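Local coordinates for putative extracellular solute-binding protein (Bordetella bronchiseptica, PDB 4P56), which probably serves as the periplasmic receptor of a TRAP transporter, binding mandelate for delivery to the membrane components, at residues L31-P36 with V87-H92; F45-G50 with L63-K68; N72-F77 with A93-R98; V138-I143 with T237-I242. All blocks are in the same frame, centred on the assembly; numbering follows the deposited sequence.

Contact 1 of 4, residues L31-P36 with V87-H92; sequences LSSWLP and VTFVSH
This is a buried junction between a strand's trailing loop and the edge strand of a neighbouring sheet, with Trp34 and Phe89 at its centre. Leu31, on strand 28-31, forms a single backbone bridge with Val87; the chain after it still runs roughly along strand 87-91, the two directions differing by 30°. Ser32 N donates to Val87 O at 3.3 Å. Next in line, Ser32 O accepts from the hydroxyl of Thr88, with OG1 2.8 Å away and tilted from the carbonyl plane.

The third grip comes from the indole. Trp34 has CG tucked between its own backbone N and carbonyl carbon (chi1 43°), which swings the ring over Phe89 and lets NE1 reach Phe89 O at 2.9 Å, the acceptor lying in the indole plane. Phe89 thus meets the same tryptophan twice, by its carbonyl at the ring edge and by its phenyl corner over one face, where CE2 lies 3.3 Å from Trp34 CE2. The planes are inclined by 34°, so the pair is neither a parallel stack nor a T-shape. Ser33 OG adjoins the edge of the phenyl ring, 3.6 Å from Phe89 CZ, and donates to Leu35 O, while Leu35 CD1 packs against Phe89 CE2. The tryptophan held in this way touches the bound mandelate.

Helix 40-56 packs against this layer through Leu46 on Phe89 and Val42 on Ser33, helix 76-81 brings His76 edge-to-face with Trp34, and strand 237-242 hydrogen-bonds to the backbone of strand 87-91 at Thr88 and Val90.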
# COMPACT_ATOMS: atom_id res chain seq x y z
N LEU A 31 3.81 -15.70 -11.46
CA LEU A 31 3.37 -14.53 -10.75
C LEU A 31 1.84 -14.44 -10.83
O LEU A 31 1.29 -14.47 -11.92
CB LEU A 31 4.00 -13.29 -11.39
CG LEU A 31 3.39 -11.95 -11.00
CD1 LEU A 31 3.63 -11.63 -9.53
CD2 LEU A 31 4.00 -10.87 -11.92
N SER A 32 1.15 -14.35 -9.70
CA SER A 32 -0.28 -14.08 -9.72
C SER A 32 -0.55 -12.65 -9.26
O SER A 32 0.04 -12.20 -8.30
CB SER A 32 -1.07 -15.04 -8.82
OG SER A 32 -2.48 -14.84 -8.95
N SER A 33 -1.45 -11.97 -9.96
CA SER A 33 -1.88 -10.63 -9.57
C SER A 33 -3.39 -10.55 -9.32
O SER A 33 -4.19 -11.10 -10.09
CB SER A 33 -1.53 -9.66 -10.68
OG SER A 33 -2.18 -8.44 -10.44
N TRP A 34 -3.77 -9.85 -8.26
CA TRP A 34 -5.19 -9.66 -7.95
C TRP A 34 -5.64 -8.27 -8.41
O TRP A 34 -6.76 -7.85 -8.14
CB TRP A 34 -5.46 -9.87 -6.46
CG TRP A 34 -4.46 -9.26 -5.48
CD1 TRP A 34 -3.31 -9.84 -5.04
CD2 TRP A 34 -4.51 -7.97 -4.86
NE1 TRP A 34 -2.66 -9.01 -4.17
CE2 TRP A 34 -3.38 -7.85 -4.04
CE3 TRP A 34 -5.42 -6.90 -4.92
CZ2 TRP A 34 -3.11 -6.70 -3.28
CZ3 TRP A 34 -5.15 -5.76 -4.16
CH2 TRP A 34 -4.01 -5.67 -3.37
N LEU A 35 -4.75 -7.57 -9.13
CA LEU A 35 -5.08 -6.31 -9.80
C LEU A 35 -5.09 -6.48 -11.32
O LEU A 35 -4.40 -7.34 -11.84
CB LEU A 35 -4.04 -5.26 -9.45
CG LEU A 35 -4.06 -4.84 -7.97
CD1 LEU A 35 -2.91 -3.87 -7.65
CD2 LEU A 35 -5.42 -4.20 -7.64
N PRO A 36 -5.87 -5.66 -12.02
CA PRO A 36 -5.88 -5.72 -13.49
C PRO A 36 -4.47 -5.53 -14.02
O PRO A 36 -3.68 -4.83 -13.38
CB PRO A 36 -6.73 -4.51 -13.88
CG PRO A 36 -7.47 -4.13 -12.70
CD PRO A 36 -6.67 -4.54 -11.51
N VAL A 87 5.57 -16.10 -6.99
CA VAL A 87 5.74 -14.70 -6.61
C VAL A 87 4.40 -13.98 -6.59
O VAL A 87 3.53 -14.23 -7.42
CB VAL A 87 6.67 -13.98 -7.62
CG1 VAL A 87 6.79 -12.49 -7.32
CG2 VAL A 87 8.05 -14.68 -7.64
N THR A 88 4.22 -13.09 -5.62
CA THR A 88 3.09 -12.20 -5.68
C THR A 88 3.34 -10.95 -4.86
O THR A 88 4.40 -10.79 -4.29
CB THR A 88 1.80 -12.88 -5.16
OG1 THR A 88 0.69 -12.12 -5.62
CG2 THR A 88 1.79 -12.91 -3.66
N PHE A 89 2.33 -10.08 -4.83
CA PHE A 89 2.31 -8.95 -3.89
C PHE A 89 1.09 -9.06 -2.99
O PHE A 89 0.04 -9.56 -3.41
CB PHE A 89 2.29 -7.61 -4.63
CG PHE A 89 1.13 -7.46 -5.57
CD1 PHE A 89 1.14 -8.05 -6.82
CD2 PHE A 89 0.02 -6.74 -5.18
CE1 PHE A 89 0.05 -7.93 -7.69
CE2 PHE A 89 -1.08 -6.61 -6.06
CZ PHE A 89 -1.05 -7.18 -7.30
N VAL A 90 1.23 -8.61 -1.75
CA VAL A 90 0.13 -8.71 -0.80
C VAL A 90 0.00 -7.38 -0.09
O VAL A 90 1.00 -6.72 0.15
CB VAL A 90 0.38 -9.82 0.26
CG1 VAL A 90 0.37 -11.19 -0.38
CG2 VAL A 90 1.68 -9.59 1.01
N SER A 91 -1.23 -7.00 0.25
CA SER A 91 -1.42 -5.79 1.01
C SER A 91 -1.41 -6.09 2.50
O SER A 91 -2.13 -6.94 2.96
CB SER A 91 -2.74 -5.09 0.67
OG SER A 91 -2.95 -4.05 1.63
N HIS A 92 -0.62 -5.33 3.23
CA HIS A 92 -0.51 -5.50 4.67
C HIS A 92 -1.82 -5.20 5.37
O HIS A 92 -2.06 -5.69 6.47
CB HIS A 92 0.61 -4.63 5.19
CG HIS A 92 1.93 -5.19 4.83
ND1 HIS A 92 2.98 -4.42 4.36
CD2 HIS A 92 2.39 -6.45 4.91
CE1 HIS A 92 4.02 -5.20 4.12
NE2 HIS A 92 3.69 -6.44 4.46

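Contact 2 of 4, residues F45-G50 with L63-K68; sequences FLMPWG and LRLLPK
Leu63 lays its CD1 methyl over the backbone of Gly50, coming within 3.5 Å of the CA atom. With no side chain on the glycine, the strand residue can come right up to the helix, and the same methyl also meets the benzo part of Trp49, 3.7 Å from CE3, the two side chains crossing at about a right angle. The leucine reaches this spot because CG stands opposite its carbonyl carbon (chi1 -68°), directing the branch at the helix. Trp49, for its part, is held from its other end: NE1 is hydrogen-bonded to Leu261 O, so the indole spans from this contact to the region just before helix 263-285.

Earlier on the helix, Met47, present as selenomethionine, makes a second apolar touch. The chain of Met47 folds at chi2 and chi3, bringing Met47 CE to 3.9 Å from Leu65 CB. Leu63 and Leu65, two residues apart on the strand, therefore both face the helix. A water adds a polar link at the Gly50 end: it accepts from Leu63 N at 2.9 Å and donates weakly to Gly50 O.

The axes of 45-50 and 63-65 run at 148° and come within 9.1 Å. This is the packing of a beta-alpha-beta unit, in which helix 40-56 connects the parallel strands 28-31 and 62-65 and lies against them.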
# COMPACT_ATOMS: atom_id res chain seq x y z
N PHE A 45 5.27 -1.56 -12.76
CA PHE A 45 6.19 -1.98 -11.71
C PHE A 45 6.63 -3.41 -11.96
O PHE A 45 7.74 -3.64 -12.37
CB PHE A 45 5.59 -1.84 -10.29
CG PHE A 45 6.30 -2.65 -9.27
CD1 PHE A 45 7.68 -2.64 -9.20
CD2 PHE A 45 5.59 -3.48 -8.40
CE1 PHE A 45 8.35 -3.45 -8.26
CE2 PHE A 45 6.25 -4.29 -7.47
CZ PHE A 45 7.63 -4.28 -7.40
N LEU A 46 5.72 -4.36 -11.80
CA LEU A 46 6.11 -5.77 -11.86
C LEU A 46 6.62 -6.20 -13.23
O LEU A 46 7.57 -7.00 -13.34
CB LEU A 46 4.93 -6.64 -11.46
CG LEU A 46 4.65 -6.60 -9.95
CD1 LEU A 46 3.30 -7.16 -9.64
CD2 LEU A 46 5.72 -7.37 -9.19
N MSE A 47 6.00 -5.70 -14.29
CA MSE A 47 6.43 -6.11 -15.63
C MSE A 47 7.84 -5.58 -15.92
O MSE A 47 8.73 -6.34 -16.31
CB MSE A 47 5.42 -5.64 -16.69
CG MSE A 47 4.09 -6.39 -16.60
SE MSE A 47 4.27 -8.35 -16.87
CE MSE A 47 4.59 -9.03 -15.10
N PRO A 48 8.07 -4.26 -15.73
CA PRO A 48 9.44 -3.79 -15.95
C PRO A 48 10.46 -4.45 -15.03
O PRO A 48 11.60 -4.69 -15.42
CB PRO A 48 9.37 -2.28 -15.68
CG PRO A 48 7.91 -1.94 -15.48
CD PRO A 48 7.08 -3.17 -15.70
N TRP A 49 10.04 -4.76 -13.80
CA TRP A 49 10.94 -5.38 -12.83
C TRP A 49 11.29 -6.78 -13.31
O TRP A 49 12.43 -7.22 -13.24
CB TRP A 49 10.23 -5.43 -11.48
CG TRP A 49 10.98 -6.04 -10.33
CD1 TRP A 49 12.12 -5.56 -9.74
CD2 TRP A 49 10.60 -7.21 -9.59
NE1 TRP A 49 12.47 -6.36 -8.67
CE2 TRP A 49 11.55 -7.38 -8.57
CE3 TRP A 49 9.55 -8.12 -9.70
CZ2 TRP A 49 11.49 -8.44 -7.66
CZ3 TRP A 49 9.48 -9.17 -8.78
CH2 TRP A 49 10.44 -9.31 -7.79
N GLY A 50 10.30 -7.50 -13.82
CA GLY A 50 10.55 -8.81 -14.41
C GLY A 50 11.54 -8.72 -15.58
O GLY A 50 12.41 -9.57 -15.76
N LEU A 63 9.93 -13.95 -15.01
CA LEU A 63 8.64 -13.89 -14.30
C LEU A 63 7.55 -14.07 -15.33
O LEU A 63 7.53 -13.37 -16.35
CB LEU A 63 8.41 -12.52 -13.70
CG LEU A 63 9.20 -11.96 -12.55
CD1 LEU A 63 8.54 -10.64 -12.18
CD2 LEU A 63 9.21 -12.95 -11.39
N ARG A 64 6.63 -15.01 -15.10
CA ARG A 64 5.51 -15.20 -16.02
C ARG A 64 4.25 -14.80 -15.31
O ARG A 64 3.90 -15.40 -14.29
CB ARG A 64 5.45 -16.66 -16.49
CG ARG A 64 4.15 -17.07 -17.24
CD ARG A 64 4.35 -18.28 -18.15
NE ARG A 64 4.96 -19.43 -17.49
CZ ARG A 64 4.30 -20.34 -16.77
NH1 ARG A 64 2.98 -20.27 -16.63
NH2 ARG A 64 4.96 -21.36 -16.21
N LEU A 65 3.59 -13.76 -15.80
CA LEU A 65 2.30 -13.32 -15.26
C LEU A 65 1.17 -14.25 -15.67
O LEU A 65 0.88 -14.42 -16.86
CB LEU A 65 1.97 -11.91 -15.71
CG LEU A 65 0.64 -11.32 -15.21
CD1 LEU A 65 0.52 -11.24 -13.68
CD2 LEU A 65 0.42 -9.93 -15.79
N LEU A 66 0.54 -14.87 -14.69
CA LEU A 66 -0.55 -15.80 -14.96
C LEU A 66 -1.74 -14.97 -15.45
O LEU A 66 -1.94 -13.84 -15.00
CB LEU A 66 -0.90 -16.57 -13.66
CG LEU A 66 0.21 -17.51 -13.16
CD1 LEU A 66 -0.07 -18.06 -11.75
CD2 LEU A 66 0.38 -18.69 -14.14
N PRO A 67 -2.53 -15.52 -16.37
CA PRO A 67 -3.63 -14.77 -17.00
C PRO A 67 -4.82 -14.48 -16.05
O PRO A 67 -5.62 -13.60 -16.37
CB PRO A 67 -4.05 -15.68 -18.14
CG PRO A 67 -3.74 -17.10 -17.59
CD PRO A 67 -2.48 -16.93 -16.81
N LYS A 68 -4.93 -15.20 -14.95
CA LYS A 68 -6.00 -14.96 -13.96
C LYS A 68 -5.42 -14.96 -12.57
O LYS A 68 -4.38 -15.60 -12.31
CB LYS A 68 -7.08 -16.06 -14.01
CG LYS A 68 -7.96 -16.05 -15.22
CD LYS A 68 -8.87 -17.28 -15.24
CE LYS A 68 -9.23 -17.67 -16.68
NZ LYS A 68 -10.25 -18.76 -16.76
O HOH W 1 10.93 -11.84 -16.69

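Contact 3 of 4, residues N72-F77 with A93-R98; sequences NPAGHF and AYYPGR. With RMN ((R)-mandelic acid), chain D.
Tyr94 and Tyr95, leaving strand 87-91 for a loop, pack on the turn that leads into helix 76-81. That turn is a type I beta turn from Pro73 to His76, framed by an Asx motif in which Asn72 OD1 accepts from Gly75 N; His76 ND1 also donates back to Asn72 O, while NE2 of the same ring is hydrogen-bonded to Ser32 OG.

Tyr94 comes first. Its CE2 comes within 4.0 Å of Pro73 CB, while its CB and carbonyl lie near the Ala74 methyl. The far end of the ring belongs to the ligand pocket: Tyr94 OH donates to carboxylate atom O12 of (R)-mandelic acid at 2.7 Å, with that oxygen at the ring edge and close to the ring plane. The backbone N of Ala192 also bonds to this hydroxyl, while Arg170 and Asp236 hydrogen-bond to the ligand as well. The turn that precedes helix 76-81 thus packs against a residue that hydrogen-bonds the ligand's carboxylate.

Tyr95 makes the direct polar join. Turning CG opposite the carbonyl carbon (chi1 -49°) aims the phenol at the turn, and OH donates to Ala74 O at 2.7 Å, meeting this oxygen well off the C=O direction, at 118°, and tilted from the carbonyl plane. The same hydroxyl accepts from a water that donates in turn to Pro73 O, so two successive turn carbonyls are tied to one phenol. Phe77 CB packs 3.7 Å from Tyr95 OH. Three residues on, the loop closes on itself, Arg98 N donating to Tyr95 O at 3.0 Å.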
# COMPACT_ATOMS: atom_id res chain seq x y z
N ASN A 72 -8.36 -15.39 -4.20
CA ASN A 72 -8.80 -14.04 -3.83
C ASN A 72 -7.62 -13.20 -3.36
O ASN A 72 -6.55 -13.73 -3.11
CB ASN A 72 -9.86 -14.10 -2.73
CG ASN A 72 -9.38 -14.88 -1.52
OD1 ASN A 72 -8.61 -14.38 -0.72
ND2 ASN A 72 -9.85 -16.12 -1.38
N PRO A 73 -7.80 -11.89 -3.22
CA PRO A 73 -6.61 -11.08 -2.88
C PRO A 73 -5.88 -11.47 -1.59
O PRO A 73 -4.65 -11.64 -1.58
CB PRO A 73 -7.16 -9.65 -2.81
CG PRO A 73 -8.38 -9.69 -3.76
CD PRO A 73 -8.95 -11.07 -3.67
N ALA A 74 -6.61 -11.65 -0.50
CA ALA A 74 -5.96 -12.00 0.75
C ALA A 74 -5.31 -13.38 0.68
O ALA A 74 -4.28 -13.61 1.30
CB ALA A 74 -6.95 -11.93 1.88
N GLY A 75 -5.90 -14.28 -0.12
CA GLY A 75 -5.38 -15.64 -0.29
C GLY A 75 -4.03 -15.73 -0.97
O GLY A 75 -3.40 -16.79 -1.01
N HIS A 76 -3.56 -14.62 -1.51
CA HIS A 76 -2.31 -14.64 -2.25
C HIS A 76 -1.08 -14.93 -1.37
O HIS A 76 -0.10 -15.46 -1.87
CB HIS A 76 -2.14 -13.34 -3.06
CG HIS A 76 -2.78 -13.40 -4.43
ND1 HIS A 76 -4.14 -13.37 -4.62
CD2 HIS A 76 -2.22 -13.52 -5.66
CE1 HIS A 76 -4.40 -13.45 -5.92
NE2 HIS A 76 -3.26 -13.56 -6.57
N PHE A 77 -1.12 -14.62 -0.08
CA PHE A 77 0.04 -14.92 0.75
C PHE A 77 0.21 -16.44 0.85
O PHE A 77 1.29 -16.99 0.59
CB PHE A 77 -0.13 -14.32 2.15
CG PHE A 77 1.12 -14.43 2.99
CD1 PHE A 77 1.46 -15.63 3.57
CD2 PHE A 77 1.95 -13.35 3.18
CE1 PHE A 77 2.62 -15.76 4.31
CE2 PHE A 77 3.13 -13.47 3.96
CZ PHE A 77 3.46 -14.67 4.50
N ALA A 93 -2.67 -4.44 4.71
CA ALA A 93 -4.00 -4.16 5.23
C ALA A 93 -4.94 -5.37 5.25
O ALA A 93 -5.95 -5.37 5.95
CB ALA A 93 -4.66 -3.00 4.42
N TYR A 94 -4.66 -6.39 4.45
CA TYR A 94 -5.63 -7.44 4.21
C TYR A 94 -5.54 -8.56 5.25
O TYR A 94 -6.27 -9.54 5.14
CB TYR A 94 -5.43 -8.00 2.81
CG TYR A 94 -5.78 -7.02 1.73
CD1 TYR A 94 -6.25 -5.71 2.05
CD2 TYR A 94 -5.67 -7.37 0.40
CE1 TYR A 94 -6.56 -4.81 1.04
CE2 TYR A 94 -5.99 -6.46 -0.62
CZ TYR A 94 -6.42 -5.19 -0.28
OH TYR A 94 -6.72 -4.38 -1.33
N TYR A 95 -4.65 -8.43 6.23
CA TYR A 95 -4.44 -9.49 7.25
C TYR A 95 -4.53 -8.97 8.67
O TYR A 95 -3.53 -8.71 9.32
CB TYR A 95 -3.08 -10.18 7.03
CG TYR A 95 -2.92 -10.57 5.60
CD1 TYR A 95 -3.32 -11.81 5.17
CD2 TYR A 95 -2.37 -9.69 4.68
CE1 TYR A 95 -3.20 -12.18 3.81
CE2 TYR A 95 -2.24 -10.03 3.35
CZ TYR A 95 -2.64 -11.27 2.93
OH TYR A 95 -2.52 -11.60 1.60
N PRO A 96 -5.75 -8.83 9.18
CA PRO A 96 -6.00 -8.28 10.52
C PRO A 96 -5.16 -8.96 11.55
O PRO A 96 -5.24 -10.19 11.64
CB PRO A 96 -7.47 -8.60 10.77
CG PRO A 96 -8.06 -8.70 9.42
CD PRO A 96 -6.98 -9.31 8.55
N GLY A 97 -4.36 -8.18 12.28
CA GLY A 97 -3.49 -8.68 13.34
C GLY A 97 -2.07 -9.09 12.97
O GLY A 97 -1.31 -9.36 13.88
N ARG A 98 -1.69 -9.13 11.68
CA ARG A 98 -0.50 -9.88 11.30
C ARG A 98 0.74 -9.09 10.90
O ARG A 98 1.89 -9.62 10.88
CB ARG A 98 -0.88 -10.83 10.16
CG ARG A 98 -1.81 -11.91 10.69
CD ARG A 98 -1.72 -13.19 9.90
NE ARG A 98 -2.78 -14.12 10.27
CZ ARG A 98 -2.69 -15.08 11.20
NH1 ARG A 98 -1.59 -15.27 11.92
NH2 ARG A 98 -3.74 -15.85 11.41
C1 RMN D . -4.91 -0.73 -2.34
C2 RMN D . -4.62 -1.81 -3.16
C3 RMN D . -4.44 -1.63 -4.52
C4 RMN D . -4.59 -0.37 -5.09
C5 RMN D . -4.89 0.71 -4.27
C6 RMN D . -5.04 0.53 -2.91
C7 RMN D . -5.12 -0.93 -0.86
C10 RMN D . -6.58 -0.81 -0.57
O8 RMN D . -4.51 0.04 -0.10
O11 RMN D . -7.13 0.30 -0.29
O12 RMN D . -7.31 -1.85 -0.66
O HOH W 2 -3.01 -9.51 -0.26

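Contact 4 of 4, residues V138-I143 with T237-I242; sequences VRLLGI and THAVII
Val240 O takes N-H groups from two successive residues, strongly from Leu141 N at 2.8 Å and weakly from Gly142 N at 3.4 Å. Two residues facing one make this a classic beta bulge, and the antiparallel register shifts by one across it. On one side of the bulge Arg139 and Ile242 form a hydrogen-bonded pair with both of its bonds made, and Leu140 faces Ile241 in a non-hydrogen-bonded pair; on the other side Val240 N donates to Gly142 O at 2.8 Å, and Ile143 faces Ala239.

Side chains fill in around the irregularity. Ile242 has CG1 anti to its N (chi1 -175°), which leaves CG2 to fit between Arg139 CB at 3.6 Å and Leu141 CG at 3.8 Å. Leu140, Ile143, Ala239 and Ile241 give the other face an apolar surface; there Leu140 CD1 meets Ala239 CB at 3.6 Å. At the pocket end His238, which touches the bound mandelate, is hydrogen-bonded through ND1 to Tyr144 OH.

Strand 237-242 is the middle one of a three-stranded antiparallel sheet, between 139-145 and 87-91; Trp122 and Tyr125 of helix 114-129 cover Leu140 and Ile143, and helix 76-81 lies on Val138 and Ile241.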
# COMPACT_ATOMS: atom_id res chain seq x y z
N VAL A 138 7.50 -17.41 3.87
CA VAL A 138 7.86 -17.00 2.51
C VAL A 138 9.13 -16.14 2.58
O VAL A 138 9.55 -15.71 3.68
CB VAL A 138 6.76 -16.19 1.80
CG1 VAL A 138 5.43 -16.99 1.74
CG2 VAL A 138 6.54 -14.85 2.51
N ARG A 139 9.78 -15.90 1.45
CA ARG A 139 10.90 -14.96 1.46
C ARG A 139 10.38 -13.59 1.12
O ARG A 139 9.67 -13.41 0.13
CB ARG A 139 12.00 -15.34 0.48
CG ARG A 139 13.04 -14.23 0.33
CD ARG A 139 14.15 -14.58 -0.64
NE ARG A 139 15.14 -15.42 0.02
CZ ARG A 139 16.22 -14.98 0.66
NH1 ARG A 139 16.51 -13.68 0.71
NH2 ARG A 139 17.03 -15.86 1.22
N LEU A 140 10.67 -12.63 1.99
CA LEU A 140 10.28 -11.24 1.76
C LEU A 140 11.33 -10.59 0.87
O LEU A 140 12.48 -10.45 1.26
CB LEU A 140 10.17 -10.48 3.08
CG LEU A 140 9.83 -8.99 3.02
CD1 LEU A 140 8.48 -8.74 2.36
CD2 LEU A 140 9.89 -8.36 4.41
N LEU A 141 10.94 -10.17 -0.32
CA LEU A 141 11.88 -9.51 -1.23
C LEU A 141 11.91 -7.99 -0.98
O LEU A 141 12.97 -7.37 -1.01
CB LEU A 141 11.53 -9.81 -2.68
CG LEU A 141 11.73 -11.24 -3.14
CD1 LEU A 141 11.23 -11.42 -4.57
CD2 LEU A 141 13.24 -11.70 -3.05
N GLY A 142 10.75 -7.39 -0.72
CA GLY A 142 10.71 -5.94 -0.57
C GLY A 142 9.33 -5.46 -0.17
O GLY A 142 8.38 -6.24 -0.18
N ILE A 143 9.25 -4.18 0.19
CA ILE A 143 8.01 -3.56 0.57
C ILE A 143 7.94 -2.23 -0.16
O ILE A 143 8.95 -1.60 -0.42
CB ILE A 143 7.95 -3.32 2.10
CG1 ILE A 143 7.83 -4.64 2.85
CG2 ILE A 143 6.80 -2.39 2.45
CD1 ILE A 143 8.09 -4.50 4.37
N THR A 237 0.92 -0.33 2.82
CA THR A 237 2.16 -0.91 2.33
C THR A 237 1.82 -2.26 1.74
O THR A 237 0.91 -2.91 2.20
CB THR A 237 3.23 -1.06 3.45
OG1 THR A 237 2.66 -1.67 4.61
CG2 THR A 237 3.77 0.34 3.86
N HIS A 238 2.56 -2.65 0.71
CA HIS A 238 2.47 -3.99 0.18
C HIS A 238 3.82 -4.67 0.31
O HIS A 238 4.85 -4.01 0.37
CB HIS A 238 2.10 -3.93 -1.30
CG HIS A 238 0.74 -3.41 -1.59
ND1 HIS A 238 0.27 -3.25 -2.87
CD2 HIS A 238 -0.25 -2.98 -0.77
CE1 HIS A 238 -0.96 -2.77 -2.84
NE2 HIS A 238 -1.30 -2.59 -1.57
N ALA A 239 3.81 -6.00 0.30
CA ALA A 239 5.05 -6.77 0.29
C ALA A 239 5.16 -7.56 -1.01
O ALA A 239 4.18 -8.11 -1.48
CB ALA A 239 5.09 -7.72 1.48
N VAL A 240 6.36 -7.63 -1.58
CA VAL A 240 6.60 -8.58 -2.66
C VAL A 240 7.33 -9.81 -2.06
O VAL A 240 8.36 -9.68 -1.39
CB VAL A 240 7.41 -7.93 -3.78
CG1 VAL A 240 7.76 -8.97 -4.84
CG2 VAL A 240 6.63 -6.79 -4.40
N ILE A 241 6.77 -11.00 -2.30
CA ILE A 241 7.21 -12.22 -1.67
C ILE A 241 7.48 -13.33 -2.70
O ILE A 241 6.93 -13.31 -3.81
CB ILE A 241 6.18 -12.71 -0.61
CG1 ILE A 241 4.81 -12.89 -1.22
CG2 ILE A 241 6.02 -11.67 0.54
CD1 ILE A 241 3.81 -13.60 -0.34
N ILE A 242 8.36 -14.27 -2.33
CA ILE A 242 8.65 -15.41 -3.18
C ILE A 242 8.70 -16.69 -2.37
O ILE A 242 9.10 -16.72 -1.20
CB ILE A 242 9.97 -15.20 -3.99
CG1 ILE A 242 10.18 -16.34 -4.97
CG2 ILE A 242 11.17 -15.03 -3.05
CD1 ILE A 242 11.26 -16.04 -6.05

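Contact 1 is the hub: it touches each of the other three, while contacts 2 and 3 adjoin only in sequence. Contacts 1 and 2 are joined by backbone bonds, with Leu31 N 2.8 Å from Arg64 O and Leu31 O 2.9 Å from Leu66 N. Contact 3 meets contact 1 at the pocket wall, where Trp34 CH2 lies 3.5 Å from Tyr94 CE2. Contact 4 continues the sheet of contact 1, and His92 ND1 bonds Thr237 OG1; contact 2 packs on it, Trp49 CH2 lying 3.9 Å from Leu141 CD1. Contacts 1, 3 and 4 each supply a pocket residue, whereas contact 2 stands back, the Leu46 side chain being about 11 Å from the ligand.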